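Local coordinates for putative exported protein (Bacteroides fragilis, PDB 3FZX) that is of unknown function but binds calcium and, as a probable exported barrel protein, may handle lipid or lipoprotein cargo, at residues A[92-97]-A[129-134]; A[167-172]-A[184-189]. All blocks are in the same frame, centred on the assembly; numbering follows the deposited sequence.

Contact 1. Residues A[92-97]-A[129-134]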
ATOM      1  N   LEU A  92     -17.111   7.036   6.932  1.00 38.78           N
ATOM      2  CA  LEU A  92     -18.362   6.462   6.456  1.00 39.74           C
ATOM      3  C   LEU A  92     -19.262   7.539   5.877  1.00 39.15           C
ATOM      4  O   LEU A  92     -19.825   7.372   4.796  1.00 40.35           O
ATOM      5  CB  LEU A  92     -19.087   5.719   7.590  1.00 38.76           C
ATOM      6  CG  LEU A  92     -18.367   4.461   8.066  1.00 40.19           C
ATOM      7  CD1 LEU A  92     -18.998   3.925   9.370  1.00 37.52           C
ATOM      8  CD2 LEU A  92     -18.370   3.439   6.895  1.00 30.00           C
ATOM      9  N   ASN A  93     -19.348   8.652   6.593  1.00 40.20           N
ATOM     10  CA  ASN A  93     -20.222   9.761   6.224  1.00 39.83           C
ATOM     11  C   ASN A  93     -19.790  10.584   5.020  1.00 39.05           C
ATOM     12  O   ASN A  93     -20.584  11.350   4.523  1.00 39.28           O
ATOM     13  CB  ASN A  93     -20.452  10.676   7.436  1.00 40.66           C
ATOM     14  CG  ASN A  93     -21.301  10.001   8.527  1.00 43.01           C
ATOM     15  OD1 ASN A  93     -21.822   8.920   8.321  1.00 55.53           O
ATOM     16  ND2 ASN A  93     -21.430  10.639   9.679  1.00 40.28           N
HETATM   17  N   MSE A  94     -18.566  10.443   4.532  1.00 39.27           N
HETATM   18  CA  MSE A  94     -18.179  11.208   3.347  1.00 36.99           C
HETATM   19  C   MSE A  94     -18.115  10.347   2.092  1.00 36.31           C
HETATM   20  O   MSE A  94     -17.861  10.873   1.005  1.00 36.10           O
HETATM   21  CB  MSE A  94     -16.906  12.037   3.584  1.00 36.27           C
HETATM   22  CG  MSE A  94     -15.693  11.338   4.166  1.00 42.83           C
HETATM   23 SE   MSE A  94     -14.745  10.275   2.859  0.75 47.12          SE
HETATM   24  CE  MSE A  94     -13.752  11.717   1.858  1.00 34.69           C
HETATM   25  N   MSE A  95     -18.395   9.046   2.219  1.00 37.00           N
HETATM   26  CA  MSE A  95     -18.236   8.116   1.091  1.00 36.78           C
HETATM   27  C   MSE A  95     -19.364   8.153   0.079  1.00 37.75           C
HETATM   28  O   MSE A  95     -20.532   8.259   0.432  1.00 35.87           O
HETATM   29  CB  MSE A  95     -18.132   6.678   1.564  1.00 39.10           C
HETATM   30  CG  MSE A  95     -16.735   6.177   1.931  1.00 42.12           C
HETATM   31 SE   MSE A  95     -17.027   4.488   2.911  0.75 50.43          SE
HETATM   32  CE  MSE A  95     -15.250   4.489   3.752  1.00 55.91           C
ATOM     33  N   ASN A  96     -18.975   8.042  -1.183  1.00 36.65           N
ATOM     34  CA  ASN A  96     -19.888   7.790  -2.281  1.00 36.81           C
ATOM     35  C   ASN A  96     -19.092   7.044  -3.373  1.00 37.23           C
ATOM     36  O   ASN A  96     -17.889   6.757  -3.207  1.00 36.96           O
ATOM     37  CB  ASN A  96     -20.571   9.079  -2.767  1.00 35.95           C
ATOM     38  CG  ASN A  96     -19.582  10.172  -3.138  1.00 41.28           C
ATOM     39  OD1 ASN A  96     -18.641   9.945  -3.904  1.00 39.94           O
ATOM     40  ND2 ASN A  96     -19.799  11.377  -2.600  1.00 31.81           N
ATOM     41  N   ALA A  97     -19.765   6.691  -4.460  1.00 37.35           N
ATOM     42  CA  ALA A  97     -19.153   5.923  -5.541  1.00 35.37           C
ATOM     43  C   ALA A  97     -17.899   6.567  -6.134  1.00 37.59           C
ATOM     44  O   ALA A  97     -17.067   5.862  -6.675  1.00 39.64           O
ATOM     45  CB  ALA A  97     -20.174   5.674  -6.638  1.00 35.53           C
ATOM     46  N   LEU A 129      -4.320   6.556   6.164  1.00 34.28           N
ATOM     47  CA  LEU A 129      -5.311   6.344   5.127  1.00 36.61           C
ATOM     48  C   LEU A 129      -5.826   7.707   4.695  1.00 36.58           C
ATOM     49  O   LEU A 129      -6.199   8.520   5.539  1.00 37.62           O
ATOM     50  CB  LEU A 129      -6.471   5.494   5.668  1.00 36.01           C
ATOM     51  CG  LEU A 129      -7.605   5.169   4.707  1.00 34.98           C
ATOM     52  CD1 LEU A 129      -7.169   4.251   3.561  1.00 31.71           C
ATOM     53  CD2 LEU A 129      -8.750   4.584   5.518  1.00 33.33           C
ATOM     54  N   ARG A 130      -5.850   7.946   3.385  1.00 36.29           N
ATOM     55  CA  ARG A 130      -6.420   9.167   2.819  1.00 35.82           C
ATOM     56  C   ARG A 130      -7.584   8.800   1.901  1.00 39.04           C
ATOM     57  O   ARG A 130      -7.473   7.865   1.107  1.00 39.99           O
ATOM     58  CB  ARG A 130      -5.342   9.958   2.069  1.00 33.89           C
ATOM     59  CG  ARG A 130      -4.327  10.627   3.057  1.00 31.04           C
ATOM     60  CD  ARG A 130      -3.139  11.151   2.355  1.00 29.34           C
ATOM     61  NE  ARG A 130      -2.302  11.986   3.213  1.00 27.32           N
ATOM     62  CZ  ARG A 130      -1.161  12.559   2.851  1.00 27.56           C
ATOM     63  NH1 ARG A 130      -0.653  12.370   1.635  1.00 28.73           N
ATOM     64  NH2 ARG A 130      -0.509  13.327   3.717  1.00 29.62           N
ATOM     65  N   LEU A 131      -8.700   9.526   2.033  1.00 37.66           N
ATOM     66  CA  LEU A 131      -9.866   9.334   1.179  1.00 35.88           C
ATOM     67  C   LEU A 131     -10.130  10.631   0.423  1.00 34.51           C
ATOM     68  O   LEU A 131      -9.876  11.725   0.921  1.00 37.15           O
ATOM     69  CB  LEU A 131     -11.098   8.922   1.995  1.00 35.65           C
ATOM     70  CG  LEU A 131     -10.902   7.703   2.904  1.00 38.57           C
ATOM     71  CD1 LEU A 131     -10.383   8.096   4.270  1.00 29.80           C
ATOM     72  CD2 LEU A 131     -12.191   6.915   3.042  1.00 27.72           C
ATOM     73  N   TYR A 132     -10.598  10.514  -0.804  1.00 32.71           N
ATOM     74  CA  TYR A 132     -10.878  11.703  -1.616  1.00 34.66           C
ATOM     75  C   TYR A 132     -11.873  11.374  -2.686  1.00 34.59           C
ATOM     76  O   TYR A 132     -11.853  10.284  -3.222  1.00 34.36           O
ATOM     77  CB  TYR A 132      -9.619  12.252  -2.293  1.00 36.17           C
ATOM     78  CG  TYR A 132      -8.516  11.248  -2.453  1.00 38.50           C
ATOM     79  CD1 TYR A 132      -8.427  10.402  -3.566  1.00 38.38           C
ATOM     80  CD2 TYR A 132      -7.539  11.158  -1.461  1.00 45.50           C
ATOM     81  CE1 TYR A 132      -7.385   9.478  -3.650  1.00 40.01           C
ATOM     82  CE2 TYR A 132      -6.515  10.259  -1.529  1.00 48.01           C
ATOM     83  CZ  TYR A 132      -6.428   9.424  -2.599  1.00 46.71           C
ATOM     84  OH  TYR A 132      -5.359   8.584  -2.537  1.00 45.21           O
ATOM     85  N   GLN A 133     -12.741  12.330  -2.984  1.00 36.54           N
ATOM     86  CA  GLN A 133     -13.697  12.209  -4.075  1.00 37.99           C
ATOM     87  C   GLN A 133     -13.124  12.778  -5.377  1.00 37.67           C
ATOM     88  O   GLN A 133     -12.760  13.950  -5.445  1.00 37.01           O
ATOM     89  CB  GLN A 133     -14.991  12.954  -3.742  1.00 38.46           C
ATOM     90  CG  GLN A 133     -16.094  12.738  -4.781  1.00 36.53           C
ATOM     91  CD  GLN A 133     -17.404  13.379  -4.376  1.00 41.27           C
ATOM     92  OE1 GLN A 133     -17.629  13.680  -3.199  1.00 35.82           O
ATOM     93  NE2 GLN A 133     -18.279  13.597  -5.355  1.00 31.30           N
ATOM     94  N   LYS A 134     -13.094  11.938  -6.405  1.00 39.85           N
ATOM     95  CA  LYS A 134     -12.718  12.340  -7.747  1.00 42.17           C
ATOM     96  C   LYS A 134     -13.815  13.268  -8.260  1.00 41.67           C
ATOM     97  O   LYS A 134     -14.986  12.916  -8.206  1.00 41.32           O
ATOM     98  CB  LYS A 134     -12.592  11.114  -8.663  1.00 43.69           C
ATOM     99  CG  LYS A 134     -11.873  11.418  -9.971  1.00 53.03           C
ATOM    100  CD  LYS A 134     -12.098  10.349 -11.030  1.00 60.69           C
ATOM    101  CE  LYS A 134     -11.460  10.768 -12.360  1.00 64.16           C
ATOM    102  NZ  LYS A 134     -12.105  10.067 -13.506  1.00 68.87           N
TER

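Contact 2. Residues A[167-172]-A[184-189]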
ATOM      1  N   LYS A 167      -6.100  -7.937  21.478  1.00 28.07           N
ATOM      2  CA  LYS A 167      -6.611  -6.585  21.714  1.00 30.12           C
ATOM      3  C   LYS A 167      -5.479  -5.585  21.643  1.00 30.75           C
ATOM      4  O   LYS A 167      -4.461  -5.740  22.308  1.00 32.13           O
ATOM      5  CB  LYS A 167      -7.257  -6.468  23.087  1.00 31.25           C
ATOM      6  CG  LYS A 167      -7.882  -5.084  23.369  1.00 32.59           C
ATOM      7  CD  LYS A 167      -8.517  -5.036  24.736  1.00 32.56           C
ATOM      8  CE  LYS A 167      -8.991  -3.641  25.099  1.00 38.88           C
ATOM      9  NZ  LYS A 167      -9.843  -3.688  26.363  1.00 34.01           N
ATOM     10  N   VAL A 168      -5.689  -4.558  20.836  1.00 30.66           N
ATOM     11  CA  VAL A 168      -4.733  -3.517  20.572  1.00 32.73           C
ATOM     12  C   VAL A 168      -5.367  -2.158  20.902  1.00 35.01           C
ATOM     13  O   VAL A 168      -6.574  -1.985  20.763  1.00 35.15           O
ATOM     14  CB  VAL A 168      -4.324  -3.589  19.079  1.00 35.22           C
ATOM     15  CG1 VAL A 168      -3.513  -2.385  18.672  1.00 33.58           C
ATOM     16  CG2 VAL A 168      -3.512  -4.842  18.842  1.00 34.15           C
ATOM     17  N   LYS A 169      -4.563  -1.232  21.416  1.00 35.23           N
ATOM     18  CA  LYS A 169      -4.982   0.151  21.638  1.00 35.66           C
ATOM     19  C   LYS A 169      -4.164   1.012  20.670  1.00 36.42           C
ATOM     20  O   LYS A 169      -3.006   0.706  20.407  1.00 36.52           O
ATOM     21  CB  LYS A 169      -4.723   0.577  23.083  1.00 35.21           C
ATOM     22  CG  LYS A 169      -5.143   2.017  23.404  1.00 40.80           C
ATOM     23  CD  LYS A 169      -4.971   2.403  24.889  1.00 44.02           C
ATOM     24  CE  LYS A 169      -5.259   3.923  25.115  1.00 49.86           C
ATOM     25  NZ  LYS A 169      -5.085   4.423  26.536  1.00 48.86           N
ATOM     26  N   TYR A 170      -4.769   2.075  20.150  1.00 36.33           N
ATOM     27  CA  TYR A 170      -4.119   2.989  19.193  1.00 36.95           C
ATOM     28  C   TYR A 170      -4.613   4.431  19.361  1.00 36.95           C
ATOM     29  O   TYR A 170      -5.676   4.671  19.919  1.00 35.11           O
ATOM     30  CB  TYR A 170      -4.354   2.531  17.734  1.00 36.45           C
ATOM     31  CG  TYR A 170      -5.814   2.435  17.279  1.00 41.20           C
ATOM     32  CD1 TYR A 170      -6.478   3.540  16.739  1.00 47.75           C
ATOM     33  CD2 TYR A 170      -6.515   1.238  17.366  1.00 44.18           C
ATOM     34  CE1 TYR A 170      -7.813   3.458  16.316  1.00 47.25           C
ATOM     35  CE2 TYR A 170      -7.846   1.146  16.952  1.00 50.55           C
ATOM     36  CZ  TYR A 170      -8.500   2.261  16.430  1.00 55.33           C
ATOM     37  OH  TYR A 170      -9.833   2.176  16.025  1.00 56.09           O
ATOM     38  N   GLU A 171      -3.805   5.381  18.920  1.00 35.96           N
ATOM     39  CA  GLU A 171      -4.238   6.746  18.818  1.00 38.74           C
ATOM     40  C   GLU A 171      -4.551   7.056  17.379  1.00 37.57           C
ATOM     41  O   GLU A 171      -4.097   6.349  16.462  1.00 33.15           O
ATOM     42  CB  GLU A 171      -3.170   7.668  19.356  1.00 41.62           C
ATOM     43  CG  GLU A 171      -2.849   7.328  20.822  1.00 52.04           C
ATOM     44  CD  GLU A 171      -2.228   8.472  21.539  1.00 60.36           C
ATOM     45  OE1 GLU A 171      -2.958   9.451  21.763  1.00 71.39           O
ATOM     46  OE2 GLU A 171      -1.022   8.410  21.864  1.00 69.38           O
HETATM   47  N   MSE A 172      -5.386   8.065  17.169  1.00 38.82           N
HETATM   48  CA  MSE A 172      -5.631   8.533  15.808  1.00 43.75           C
HETATM   49  C   MSE A 172      -5.946  10.028  15.674  1.00 42.02           C
HETATM   50  O   MSE A 172      -6.400  10.669  16.619  1.00 41.39           O
HETATM   51  CB  MSE A 172      -6.683   7.673  15.080  1.00 45.41           C
HETATM   52  CG  MSE A 172      -8.081   8.193  15.111  1.00 61.01           C
HETATM   53 SE   MSE A 172      -8.937   7.615  16.697  0.75 85.38          SE
HETATM   54  CE  MSE A 172     -10.131   6.239  15.982  1.00 52.31           C
ATOM     55  N   TYR A 184      -8.658   8.057  20.342  1.00 37.63           N
ATOM     56  CA  TYR A 184      -7.989   6.783  20.532  1.00 37.45           C
ATOM     57  C   TYR A 184      -9.011   5.664  20.276  1.00 37.16           C
ATOM     58  O   TYR A 184     -10.219   5.921  20.130  1.00 35.81           O
ATOM     59  CB  TYR A 184      -7.301   6.716  21.914  1.00 36.12           C
ATOM     60  CG  TYR A 184      -8.219   6.587  23.087  1.00 41.34           C
ATOM     61  CD1 TYR A 184      -8.766   7.713  23.696  1.00 43.74           C
ATOM     62  CD2 TYR A 184      -8.558   5.329  23.596  1.00 48.69           C
ATOM     63  CE1 TYR A 184      -9.645   7.593  24.783  1.00 45.85           C
ATOM     64  CE2 TYR A 184      -9.433   5.199  24.688  1.00 45.10           C
ATOM     65  CZ  TYR A 184      -9.968   6.334  25.266  1.00 48.24           C
ATOM     66  OH  TYR A 184     -10.817   6.213  26.341  1.00 55.20           O
ATOM     67  N   GLY A 185      -8.527   4.442  20.129  1.00 36.36           N
ATOM     68  CA  GLY A 185      -9.422   3.322  19.855  1.00 37.06           C
ATOM     69  C   GLY A 185      -8.851   2.008  20.305  1.00 36.91           C
ATOM     70  O   GLY A 185      -7.696   1.931  20.706  1.00 36.89           O
ATOM     71  N   TYR A 186      -9.689   0.984  20.265  1.00 36.11           N
ATOM     72  CA  TYR A 186      -9.271  -0.375  20.520  1.00 34.56           C
ATOM     73  C   TYR A 186      -9.730  -1.232  19.358  1.00 34.96           C
ATOM     74  O   TYR A 186     -10.776  -0.977  18.753  1.00 33.28           O
ATOM     75  CB  TYR A 186      -9.925  -0.922  21.780  1.00 33.85           C
ATOM     76  CG  TYR A 186      -9.567  -0.211  23.072  1.00 35.54           C
ATOM     77  CD1 TYR A 186      -8.353  -0.437  23.715  1.00 38.93           C
ATOM     78  CD2 TYR A 186     -10.485   0.626  23.695  1.00 47.26           C
ATOM     79  CE1 TYR A 186      -8.033   0.227  24.934  1.00 35.99           C
ATOM     80  CE2 TYR A 186     -10.188   1.274  24.901  1.00 48.19           C
ATOM     81  CZ  TYR A 186      -8.975   1.067  25.506  1.00 36.69           C
ATOM     82  OH  TYR A 186      -8.724   1.726  26.665  1.00 50.70           O
ATOM     83  N   GLU A 187      -8.958  -2.255  19.036  1.00 34.32           N
ATOM     84  CA  GLU A 187      -9.440  -3.276  18.122  1.00 35.57           C
ATOM     85  C   GLU A 187      -9.002  -4.667  18.562  1.00 33.91           C
ATOM     86  O   GLU A 187      -8.011  -4.853  19.301  1.00 32.41           O
ATOM     87  CB  GLU A 187      -9.127  -2.975  16.648  1.00 35.59           C
ATOM     88  CG  GLU A 187      -7.695  -2.927  16.254  1.00 45.04           C
ATOM     89  CD  GLU A 187      -7.511  -2.493  14.773  1.00 53.61           C
ATOM     90  OE1 GLU A 187      -8.283  -1.644  14.266  1.00 60.01           O
ATOM     91  OE2 GLU A 187      -6.574  -2.985  14.113  1.00 54.39           O
ATOM     92  N   TRP A 188      -9.819  -5.623  18.153  1.00 29.59           N
ATOM     93  CA  TRP A 188      -9.656  -6.988  18.509  1.00 30.77           C
ATOM     94  C   TRP A 188      -9.589  -7.739  17.191  1.00 33.53           C
ATOM     95  O   TRP A 188     -10.472  -7.542  16.338  1.00 34.14           O
ATOM     96  CB  TRP A 188     -10.850  -7.470  19.302  1.00 30.68           C
ATOM     97  CG  TRP A 188     -10.951  -7.006  20.727  1.00 30.80           C
ATOM     98  CD1 TRP A 188     -10.577  -7.705  21.832  1.00 30.25           C
ATOM     99  CD2 TRP A 188     -11.557  -5.799  21.205  1.00 34.74           C
ATOM    100  NE1 TRP A 188     -10.887  -7.006  22.967  1.00 35.94           N
ATOM    101  CE2 TRP A 188     -11.506  -5.839  22.615  1.00 30.17           C
ATOM    102  CE3 TRP A 188     -12.132  -4.685  20.579  1.00 34.59           C
ATOM    103  CZ2 TRP A 188     -11.983  -4.795  23.420  1.00 37.23           C
ATOM    104  CZ3 TRP A 188     -12.624  -3.653  21.375  1.00 34.12           C
ATOM    105  CH2 TRP A 188     -12.547  -3.715  22.789  1.00 32.82           C
ATOM    106  N   TYR A 189      -8.553  -8.569  17.015  1.00 30.61           N
ATOM    107  CA  TYR A 189      -8.428  -9.339  15.779  1.00 33.12           C
ATOM    108  C   TYR A 189      -8.079 -10.797  16.017  1.00 32.84           C
ATOM    109  O   TYR A 189      -7.489 -11.154  17.037  1.00 30.58           O
ATOM    110  CB  TYR A 189      -7.445  -8.693  14.814  1.00 32.84           C
ATOM    111  CG  TYR A 189      -6.009  -8.596  15.279  1.00 33.36           C
ATOM    112  CD1 TYR A 189      -5.555  -7.473  15.991  1.00 31.35           C
ATOM    113  CD2 TYR A 189      -5.082  -9.592  14.963  1.00 33.94           C
ATOM    114  CE1 TYR A 189      -4.225  -7.373  16.403  1.00 38.32           C
ATOM    115  CE2 TYR A 189      -3.736  -9.495  15.367  1.00 30.86           C
ATOM    116  CZ  TYR A 189      -3.319  -8.387  16.075  1.00 38.25           C
ATOM    117  OH  TYR A 189      -2.005  -8.263  16.422  1.00 39.58           O
TER
HETATM  118  O   HOH W   1     -10.886   0.044  14.068  1.00 60.21           O

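Contact 1. Residues A[92-97]-A[129-134]
Helix 89-94 and the loop that follows it lie against strand 127-133 of the barrel, where Met94, Met95 and Asn96 meet Leu131 and Gln133. Both methionines are selenomethionines, and they take Leu131 at different points. Met94 reaches the leucine at CB: its methyl CE stands 3.9 Å from Leu131 CB, with SE at a similar distance. The Met94 chain bends at chi2 and again at chi3 (77°), the last torsion setting CE against Leu131. Met95 starts out pointing away from the strand, but its chain runs on extended beyond CG and brings CE back to 4.0 Å from Leu131 CD2, at the branch end of the leucine. Further along, contact turns polar. Asn96 ND2 gives a straight but weak hydrogen bond to Gln133 OE1, 3.2 Å long, between side chains that cross at about a right angle with their amide planes 83° apart. Each amide has a firmer partner nearby: Asn96 OD1 accepts from Asp98 N, and Gln133 OE1 from Asn139 ND2. Away from the helix, Tyr132 hydrogen-bonds through OH to Glu49 of the second subunit. Strand 127-133 runs between strands 99-107 and 136-158; Met101 of the former touches both Met95 and Leu131, while Phe56 of strand 47-58 packs on Met95.

Contact 2. Residues A[167-172]-A[184-189]
Strands 167-172 and 184-189 run antiparallel, their axes 4.6 Å apart at closest approach, joined by two hydrogen-bonded pairs, Val168 with Glu187 and Tyr170 with Gly185. The bond from Val168 N to Glu187 O is 2.8 Å long and nearly in line with the carbonyl. On one face of the sheet Lys167, CG anti to the backbone N (chi1 -177°), lies beside Trp188 and lays CG over its five-membered ring, 3.9 Å from the centroid. Its NZ then stands over the face of Tyr186, 4.6 Å from the ring centroid in a cation-pi contact. Lys169 runs alongside the same tyrosine, with CG 3.7 Å from Tyr186 CE1. The two strands form a beta hairpin of the antiparallel barrel, and the other face carries Val168, Tyr170 and Glu187. There the Tyr170 ring folds back over Gly185, whose CA makes a CH-pi contact 3.9 Å from the ring centroid. A water bridges Tyr170 OH and Glu187 OE1, donating to the carboxylate, while Glu187 OE2 is hydrogen-bonded to Tyr108 OH. Val168 CG2 meets the edge of the Tyr189 ring, 3.6 Å from CE1, and the Tyr189 hydroxyl is hydrogen-bonded to Pro109 O.

In the fold
Contacts 1 and 2 illustrate two ways of building on one closed sheet. Contact 2 is made within the sheet, by neighbouring strands of a hairpin, and rests on regular backbone pairing; contact 1 sets a helix and loop against a strand, mainly through side chains of both segments, with no backbone pairing between them. Their buried areas differ accordingly, 691 Å² against 233 Å². Both are partly buried, but contact 2 lies closer to the centre of the chain, its centre about 10 Å away against 16 Å. Selenomethionine and leucine, with one weak amide-to-amide hydrogen bond, carry contact 1, whereas aromatic rings and lysine chains flank the paired backbone of contact 2. Strand 136-158 adjoins both 127-133 and 161-175.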